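Local coordinates for protein enoyl-CoA hydratase (Thermus thermophilus, PDB 1WZ8) that probably catalyses the reversible hydration of enoyl-CoA thioesters, as a hexameric member of the crotonase (enoyl-CoA hydratase/isomerase) family, at residues A[22-36]-A[58-72]. Residues are numbered along the deposited sequence; the frame is centred on the assembly and turned at random.
Sequences LEITFRGEKLNAMPP and VLLRGEGGVFSAGGS
Strands 22-26 and 58-62 run parallel, joined by helix 36-49 in a beta-alpha-beta unit, and backbone hydrogen bonds from L59 N to L22 O through to E63 N to F26 O pair them. Beyond them the loops pair again one residue out of step, M34 N bonding G70 O and S72 N bonding M34 O. In crotonases the loop after strand 58-62 gives one oxyanion-hole amide, probably that of G71 here, near which a bound MPD lies.

Between these pairings the N32 amide is the polar hub. Its ND2 reaches E63 O at 2.9 Å, in the carbonyl plane on a lone pair, and F67 O at 3.0 Å, with a weak third bond to V66 O. OD1 takes G28 N at 2.9 Å, nearly straight at 175°. The hydroxyl of S68 donates to N32 O and accepts from G70 N, an ST turn.

Apolar contacts flank the strand ends. With chi1 at 56°, F26 CG sits between backbone N and carbonyl carbon, and the ring lies with one face over G62 CA, a CH-pi contact 3.8 Å from the centroid. Its CE2-CZ edge meets the face of F67 in a T-shaped stack, planes at 84°. L31 CB and A69 CB form an aliphatic pair at 3.8 Å.

Just beyond the strands, R27 NE makes a 2.6 Å salt bridge to E63 OE2, only weak as a hydrogen bond, the guanidinium and carboxylate planes almost perpendicular. On the face shared with L59, beside helix 195-207, a water links E23 OE2 to R61 NH1, while Y196 also binds E23 and E112 pairs with R61.

The buried N32 side chain thus gathers carbonyls of the 63-67 turn and the amide of G28, which probably helps hold both loops together.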
ATOM      1  N   LEU A  22     -22.797   7.934 -25.485  1.00 13.34           N
ATOM      2  CA  LEU A  22     -22.578   9.366 -25.599  1.00 14.26           C
ATOM      3  C   LEU A  22     -21.215   9.566 -26.231  1.00 14.83           C
ATOM      4  O   LEU A  22     -20.186   9.232 -25.640  1.00 14.67           O
ATOM      5  CB  LEU A  22     -22.622  10.043 -24.230  1.00 14.05           C
ATOM      6  CG  LEU A  22     -22.335  11.549 -24.277  1.00 17.79           C
ATOM      7  CD1 LEU A  22     -23.339  12.237 -25.192  1.00 17.65           C
ATOM      8  CD2 LEU A  22     -22.398  12.132 -22.881  1.00 17.60           C
ATOM      9  N   GLU A  23     -21.211  10.104 -27.442  1.00 13.95           N
ATOM     10  CA  GLU A  23     -19.965  10.331 -28.150  1.00 15.32           C
ATOM     11  C   GLU A  23     -19.497  11.764 -27.962  1.00 14.76           C
ATOM     12  O   GLU A  23     -20.237  12.706 -28.232  1.00 16.11           O
ATOM     13  CB  GLU A  23     -20.153  10.051 -29.638  1.00 15.90           C
ATOM     14  CG  GLU A  23     -18.902  10.263 -30.456  1.00 18.78           C
ATOM     15  CD  GLU A  23     -19.174  10.205 -31.936  1.00 21.86           C
ATOM     16  OE1 GLU A  23     -19.889  11.093 -32.445  1.00 24.30           O
ATOM     17  OE2 GLU A  23     -18.676   9.270 -32.590  1.00 25.40           O
ATOM     18  N   ILE A  24     -18.268  11.920 -27.486  1.00 14.37           N
ATOM     19  CA  ILE A  24     -17.693  13.241 -27.281  1.00 14.88           C
ATOM     20  C   ILE A  24     -16.565  13.430 -28.287  1.00 14.57           C
ATOM     21  O   ILE A  24     -15.554  12.728 -28.234  1.00 14.29           O
ATOM     22  CB  ILE A  24     -17.113  13.400 -25.859  1.00 13.94           C
ATOM     23  CG1 ILE A  24     -18.202  13.148 -24.813  1.00 16.02           C
ATOM     24  CG2 ILE A  24     -16.542  14.806 -25.689  1.00 15.84           C
ATOM     25  CD1 ILE A  24     -17.725  13.348 -23.378  1.00 15.30           C
ATOM     26  N   THR A  25     -16.757  14.365 -29.214  1.00 15.67           N
ATOM     27  CA  THR A  25     -15.761  14.670 -30.232  1.00 15.74           C
ATOM     28  C   THR A  25     -15.096  15.984 -29.848  1.00 16.07           C
ATOM     29  O   THR A  25     -15.777  16.984 -29.626  1.00 18.29           O
ATOM     30  CB  THR A  25     -16.411  14.837 -31.635  1.00 17.93           C
ATOM     31  OG1 THR A  25     -17.044  13.611 -32.025  1.00 19.01           O
ATOM     32  CG2 THR A  25     -15.357  15.199 -32.669  1.00 17.81           C
ATOM     33  N   PHE A  26     -13.773  15.992 -29.758  1.00 15.39           N
ATOM     34  CA  PHE A  26     -13.081  17.217 -29.391  1.00 15.19           C
ATOM     35  C   PHE A  26     -12.288  17.771 -30.559  1.00 16.26           C
ATOM     36  O   PHE A  26     -11.758  17.025 -31.387  1.00 16.61           O
ATOM     37  CB  PHE A  26     -12.185  16.986 -28.168  1.00 14.86           C
ATOM     38  CG  PHE A  26     -11.179  15.885 -28.343  1.00 13.89           C
ATOM     39  CD1 PHE A  26      -9.938  16.142 -28.911  1.00 12.96           C
ATOM     40  CD2 PHE A  26     -11.465  14.594 -27.910  1.00 13.42           C
ATOM     41  CE1 PHE A  26      -8.990  15.127 -29.042  1.00 13.86           C
ATOM     42  CE2 PHE A  26     -10.529  13.573 -28.036  1.00 13.20           C
ATOM     43  CZ  PHE A  26      -9.289  13.839 -28.600  1.00 14.11           C
ATOM     44  N   ARG A  27     -12.224  19.095 -30.619  1.00 16.85           N
ATOM     45  CA  ARG A  27     -11.537  19.787 -31.697  1.00 18.57           C
ATOM     46  C   ARG A  27     -10.503  20.757 -31.141  1.00 17.73           C
ATOM     47  O   ARG A  27     -10.843  21.663 -30.385  1.00 18.46           O
ATOM     48  CB  ARG A  27     -12.576  20.545 -32.527  1.00 21.23           C
ATOM     49  CG  ARG A  27     -12.087  21.143 -33.831  1.00 26.25           C
ATOM     50  CD  ARG A  27     -13.247  21.862 -34.513  1.00 31.47           C
ATOM     51  NE  ARG A  27     -12.964  22.202 -35.905  1.00 36.55           N
ATOM     52  CZ  ARG A  27     -12.003  23.031 -36.295  1.00 37.92           C
ATOM     53  NH1 ARG A  27     -11.221  23.613 -35.395  1.00 39.60           N
ATOM     54  NH2 ARG A  27     -11.824  23.282 -37.584  1.00 39.59           N
ATOM     55  N   GLY A  28      -9.242  20.553 -31.510  1.00 18.41           N
ATOM     56  CA  GLY A  28      -8.180  21.436 -31.052  1.00 19.41           C
ATOM     57  C   GLY A  28      -7.555  22.128 -32.250  1.00 21.23           C
ATOM     58  O   GLY A  28      -8.250  22.435 -33.216  1.00 20.80           O
ATOM     59  N   GLU A  29      -6.251  22.384 -32.189  1.00 22.02           N
ATOM     60  CA  GLU A  29      -5.548  23.016 -33.302  1.00 24.04           C
ATOM     61  C   GLU A  29      -5.119  21.873 -34.222  1.00 24.05           C
ATOM     62  O   GLU A  29      -5.796  20.846 -34.278  1.00 24.30           O
ATOM     63  CB  GLU A  29      -4.329  23.791 -32.787  1.00 25.03           C
ATOM     64  CG  GLU A  29      -4.669  24.779 -31.677  1.00 27.42           C
ATOM     65  CD  GLU A  29      -3.463  25.550 -31.170  1.00 29.00           C
ATOM     66  OE1 GLU A  29      -2.327  25.039 -31.285  1.00 31.24           O
ATOM     67  OE2 GLU A  29      -3.656  26.663 -30.637  1.00 30.28           O
ATOM     68  N   LYS A  30      -4.015  22.031 -34.945  1.00 25.15           N
ATOM     69  CA  LYS A  30      -3.570  20.949 -35.823  1.00 25.82           C
ATOM     70  C   LYS A  30      -3.354  19.689 -34.994  1.00 23.69           C
ATOM     71  O   LYS A  30      -2.799  19.752 -33.897  1.00 23.21           O
ATOM     72  CB  LYS A  30      -2.263  21.311 -36.533  1.00 28.34           C
ATOM     73  CG  LYS A  30      -2.416  22.280 -37.694  1.00 33.43           C
ATOM     74  CD  LYS A  30      -1.086  22.482 -38.414  1.00 35.68           C
ATOM     75  CE  LYS A  30      -0.031  23.071 -37.481  1.00 37.12           C
ATOM     76  NZ  LYS A  30       1.312  23.140 -38.128  1.00 40.33           N
ATOM     77  N   LEU A  31      -3.800  18.552 -35.518  1.00 22.39           N
ATOM     78  CA  LEU A  31      -3.649  17.282 -34.820  1.00 20.86           C
ATOM     79  C   LEU A  31      -4.309  17.393 -33.453  1.00 19.46           C
ATOM     80  O   LEU A  31      -3.947  16.689 -32.510  1.00 18.69           O
ATOM     81  CB  LEU A  31      -2.164  16.953 -34.656  1.00 22.21           C
ATOM     82  CG  LEU A  31      -1.364  16.892 -35.962  1.00 23.74           C
ATOM     83  CD1 LEU A  31       0.096  16.583 -35.659  1.00 24.56           C
ATOM     84  CD2 LEU A  31      -1.963  15.831 -36.876  1.00 23.08           C
ATOM     85  N   ASN A  32      -5.288  18.287 -33.370  1.00 18.01           N
ATOM     86  CA  ASN A  32      -6.021  18.546 -32.144  1.00 17.05           C
ATOM     87  C   ASN A  32      -5.129  18.860 -30.953  1.00 17.61           C
ATOM     88  O   ASN A  32      -5.369  18.382 -29.841  1.00 18.20           O
ATOM     89  CB  ASN A  32      -6.958  17.381 -31.814  1.00 17.41           C
ATOM     90  CG  ASN A  32      -8.095  17.252 -32.808  1.00 19.59           C
ATOM     91  OD1 ASN A  32      -8.736  18.244 -33.171  1.00 19.85           O
ATOM     92  ND2 ASN A  32      -8.362  16.026 -33.247  1.00 16.43           N
ATOM     93  N   ALA A  33      -4.088  19.656 -31.188  1.00 17.06           N
ATOM     94  CA  ALA A  33      -3.213  20.070 -30.096  1.00 17.90           C
ATOM     95  C   ALA A  33      -4.194  20.807 -29.194  1.00 18.30           C
ATOM     96  O   ALA A  33      -5.068  21.523 -29.682  1.00 18.75           O
ATOM     97  CB  ALA A  33      -2.131  21.014 -30.601  1.00 20.06           C
ATOM     98  N   MET A  34      -4.060  20.632 -27.887  1.00 16.59           N
ATOM     99  CA  MET A  34      -4.997  21.242 -26.958  1.00 15.86           C
ATOM    100  C   MET A  34      -4.690  22.633 -26.430  1.00 16.55           C
ATOM    101  O   MET A  34      -3.718  22.828 -25.708  1.00 17.51           O
ATOM    102  CB  MET A  34      -5.191  20.326 -25.752  1.00 13.57           C
ATOM    103  CG  MET A  34      -5.591  18.905 -26.079  1.00 14.27           C
ATOM    104  SD  MET A  34      -5.573  17.952 -24.547  1.00 16.50           S
ATOM    105  CE  MET A  34      -5.975  16.300 -25.150  1.00 14.57           C
ATOM    106  N   PRO A  35      -5.517  23.625 -26.796  1.00 17.69           N
ATOM    107  CA  PRO A  35      -5.286  24.985 -26.296  1.00 17.36           C
ATOM    108  C   PRO A  35      -5.751  24.947 -24.836  1.00 16.43           C
ATOM    109  O   PRO A  35      -6.398  23.988 -24.416  1.00 15.32           O
ATOM    110  CB  PRO A  35      -6.213  25.835 -27.159  1.00 17.70           C
ATOM    111  CG  PRO A  35      -6.313  25.050 -28.435  1.00 20.16           C
ATOM    112  CD  PRO A  35      -6.467  23.639 -27.920  1.00 17.92           C
ATOM    113  N   PRO A  36      -5.436  25.984 -24.047  1.00 16.60           N
ATOM    114  CA  PRO A  36      -5.847  26.019 -22.641  1.00 15.37           C
ATOM    115  C   PRO A  36      -7.314  25.646 -22.399  1.00 16.96           C
ATOM    116  O   PRO A  36      -7.621  24.822 -21.535  1.00 14.64           O
ATOM    117  CB  PRO A  36      -5.548  27.461 -22.234  1.00 15.93           C
ATOM    118  CG  PRO A  36      -4.329  27.773 -23.030  1.00 15.58           C
ATOM    119  CD  PRO A  36      -4.648  27.181 -24.394  1.00 16.30           C
ATOM    120  N   VAL A  58     -19.292   5.975 -22.836  1.00 12.29           N
ATOM    121  CA  VAL A  58     -18.784   7.195 -23.449  1.00 11.23           C
ATOM    122  C   VAL A  58     -17.751   6.836 -24.513  1.00 12.19           C
ATOM    123  O   VAL A  58     -16.894   5.974 -24.301  1.00 11.85           O
ATOM    124  CB  VAL A  58     -18.139   8.120 -22.397  1.00 12.18           C
ATOM    125  CG1 VAL A  58     -17.408   9.275 -23.079  1.00 12.33           C
ATOM    126  CG2 VAL A  58     -19.219   8.662 -21.464  1.00 12.14           C
ATOM    127  N   LEU A  59     -17.851   7.490 -25.663  1.00 10.68           N
ATOM    128  CA  LEU A  59     -16.928   7.253 -26.764  1.00 11.76           C
ATOM    129  C   LEU A  59     -16.186   8.551 -27.047  1.00 11.26           C
ATOM    130  O   LEU A  59     -16.806   9.577 -27.312  1.00 13.46           O
ATOM    131  CB  LEU A  59     -17.695   6.804 -28.014  1.00 12.23           C
ATOM    132  CG  LEU A  59     -16.879   6.615 -29.299  1.00 12.46           C
ATOM    133  CD1 LEU A  59     -15.759   5.607 -29.059  1.00 14.47           C
ATOM    134  CD2 LEU A  59     -17.800   6.142 -30.425  1.00 14.74           C
ATOM    135  N   LEU A  60     -14.861   8.500 -26.985  1.00  9.61           N
ATOM    136  CA  LEU A  60     -14.043   9.682 -27.230  1.00 10.92           C
ATOM    137  C   LEU A  60     -13.408   9.624 -28.606  1.00 11.80           C
ATOM    138  O   LEU A  60     -12.878   8.588 -29.011  1.00 10.14           O
ATOM    139  CB  LEU A  60     -12.944   9.790 -26.172  1.00 12.27           C
ATOM    140  CG  LEU A  60     -13.408   9.963 -24.726  1.00 15.11           C
ATOM    141  CD1 LEU A  60     -12.200   9.902 -23.791  1.00 12.62           C
ATOM    142  CD2 LEU A  60     -14.148  11.291 -24.578  1.00 15.07           C
ATOM    143  N   ARG A  61     -13.459  10.741 -29.324  1.00 11.70           N
ATOM    144  CA  ARG A  61     -12.873  10.805 -30.655  1.00 13.61           C
ATOM    145  C   ARG A  61     -12.437  12.233 -30.937  1.00 14.43           C
ATOM    146  O   ARG A  61     -13.087  13.186 -30.505  1.00 12.31           O
ATOM    147  CB  ARG A  61     -13.887  10.370 -31.717  1.00 16.59           C
ATOM    148  CG  ARG A  61     -13.297  10.261 -33.117  1.00 18.72           C
ATOM    149  CD  ARG A  61     -14.365  10.030 -34.187  1.00 20.60           C
ATOM    150  NE  ARG A  61     -13.767   9.608 -35.456  1.00 23.01           N
ATOM    151  CZ  ARG A  61     -14.460   9.327 -36.557  1.00 23.08           C
ATOM    152  NH1 ARG A  61     -15.783   9.424 -36.556  1.00 25.02           N
ATOM    153  NH2 ARG A  61     -13.830   8.941 -37.657  1.00 23.04           N
ATOM    154  N   GLY A  62     -11.324  12.375 -31.648  1.00 14.44           N
ATOM    155  CA  GLY A  62     -10.840  13.697 -31.995  1.00 16.49           C
ATOM    156  C   GLY A  62     -11.411  14.043 -33.353  1.00 18.31           C
ATOM    157  O   GLY A  62     -11.657  13.151 -34.163  1.00 19.02           O
ATOM    158  N   GLU A  63     -11.636  15.324 -33.611  1.00 20.07           N
ATOM    159  CA  GLU A  63     -12.189  15.733 -34.895  1.00 21.90           C
ATOM    160  C   GLU A  63     -11.119  15.640 -35.978  1.00 21.57           C
ATOM    161  O   GLU A  63      -9.926  15.685 -35.687  1.00 19.35           O
ATOM    162  CB  GLU A  63     -12.708  17.170 -34.812  1.00 26.42           C
ATOM    163  CG  GLU A  63     -13.571  17.574 -35.993  1.00 31.63           C
ATOM    164  CD  GLU A  63     -13.140  18.886 -36.604  1.00 36.02           C
ATOM    165  OE1 GLU A  63     -11.997  18.958 -37.104  1.00 38.24           O
ATOM    166  OE2 GLU A  63     -13.941  19.844 -36.585  1.00 38.75           O
ATOM    167  N   GLY A  64     -11.555  15.498 -37.227  1.00 21.59           N
ATOM    168  CA  GLY A  64     -10.615  15.428 -38.332  1.00 22.70           C
ATOM    169  C   GLY A  64      -9.870  14.117 -38.504  1.00 22.96           C
ATOM    170  O   GLY A  64      -8.835  14.077 -39.172  1.00 24.55           O
ATOM    171  N   GLY A  65     -10.383  13.047 -37.907  1.00 23.43           N
ATOM    172  CA  GLY A  65      -9.738  11.749 -38.027  1.00 21.71           C
ATOM    173  C   GLY A  65      -8.408  11.616 -37.309  1.00 20.39           C
ATOM    174  O   GLY A  65      -7.539  10.850 -37.733  1.00 20.15           O
ATOM    175  N   VAL A  66      -8.236  12.362 -36.224  1.00 17.35           N
ATOM    176  CA  VAL A  66      -7.003  12.300 -35.450  1.00 16.32           C
ATOM    177  C   VAL A  66      -7.369  12.521 -33.993  1.00 15.34           C
ATOM    178  O   VAL A  66      -8.250  13.327 -33.695  1.00 14.83           O
ATOM    179  CB  VAL A  66      -5.993  13.386 -35.902  1.00 17.27           C
ATOM    180  CG1 VAL A  66      -6.570  14.772 -35.666  1.00 18.75           C
ATOM    181  CG2 VAL A  66      -4.680  13.219 -35.156  1.00 16.50           C
ATOM    182  N   PHE A  67      -6.714  11.801 -33.088  1.00 14.01           N
ATOM    183  CA  PHE A  67      -7.023  11.954 -31.673  1.00 14.13           C
ATOM    184  C   PHE A  67      -6.405  13.250 -31.156  1.00 14.84           C
ATOM    185  O   PHE A  67      -7.041  14.300 -31.228  1.00 15.78           O
ATOM    186  CB  PHE A  67      -6.524  10.749 -30.872  1.00 13.51           C
ATOM    187  CG  PHE A  67      -7.238  10.557 -29.561  1.00 11.40           C
ATOM    188  CD1 PHE A  67      -6.575  10.752 -28.352  1.00 12.45           C
ATOM    189  CD2 PHE A  67      -8.577  10.182 -29.537  1.00 11.34           C
ATOM    190  CE1 PHE A  67      -7.234  10.576 -27.137  1.00 10.80           C
ATOM    191  CE2 PHE A  67      -9.250  10.000 -28.323  1.00 12.30           C
ATOM    192  CZ  PHE A  67      -8.572  10.200 -27.123  1.00 12.28           C
ATOM    193  N   SER A  68      -5.178  13.201 -30.645  1.00 15.24           N
ATOM    194  CA  SER A  68      -4.554  14.426 -30.149  1.00 15.13           C
ATOM    195  C   SER A  68      -3.043  14.366 -29.969  1.00 16.71           C
ATOM    196  O   SER A  68      -2.503  13.389 -29.448  1.00 15.44           O
ATOM    197  CB  SER A  68      -5.188  14.847 -28.819  1.00 17.02           C
ATOM    198  OG  SER A  68      -4.551  16.014 -28.307  1.00 16.30           O
ATOM    199  N   ALA A  69      -2.370  15.431 -30.394  1.00 17.05           N
ATOM    200  CA  ALA A  69      -0.919  15.532 -30.272  1.00 17.74           C
ATOM    201  C   ALA A  69      -0.540  16.038 -28.878  1.00 18.08           C
ATOM    202  O   ALA A  69       0.642  16.198 -28.566  1.00 19.05           O
ATOM    203  CB  ALA A  69      -0.367  16.475 -31.347  1.00 19.95           C
ATOM    204  N   GLY A  70      -1.546  16.295 -28.047  1.00 15.42           N
ATOM    205  CA  GLY A  70      -1.290  16.773 -26.698  1.00 16.15           C
ATOM    206  C   GLY A  70      -1.427  18.277 -26.517  1.00 16.52           C
ATOM    207  O   GLY A  70      -2.030  18.958 -27.348  1.00 16.08           O
ATOM    208  N   GLY A  71      -0.870  18.794 -25.424  1.00 18.42           N
ATOM    209  CA  GLY A  71      -0.944  20.219 -25.150  1.00 17.98           C
ATOM    210  C   GLY A  71      -0.298  21.060 -26.233  1.00 19.32           C
ATOM    211  O   GLY A  71       0.756  20.705 -26.755  1.00 19.12           O
ATOM    212  N   SER A  72      -0.930  22.181 -26.569  1.00 19.84           N
ATOM    213  CA  SER A  72      -0.411  23.072 -27.605  1.00 19.95           C
ATOM    214  C   SER A  72       0.716  23.946 -27.062  1.00 20.00           C
ATOM    215  O   SER A  72       0.892  24.057 -25.847  1.00 18.72           O
ATOM    216  CB  SER A  72      -1.528  23.977 -28.126  1.00 20.58           C
ATOM    217  OG  SER A  72      -1.925  24.900 -27.124  1.00 19.54           O
TER
HETATM  218  O   HOH W   1     -17.659  10.469 -35.155  1.00 25.61           O
HETATM  219  O   HOH W   2      -3.181  27.355 -27.950  1.00 30.28           O
HETATM  220  O   HOH W   3      -8.815  19.170 -35.775  1.00 37.35           O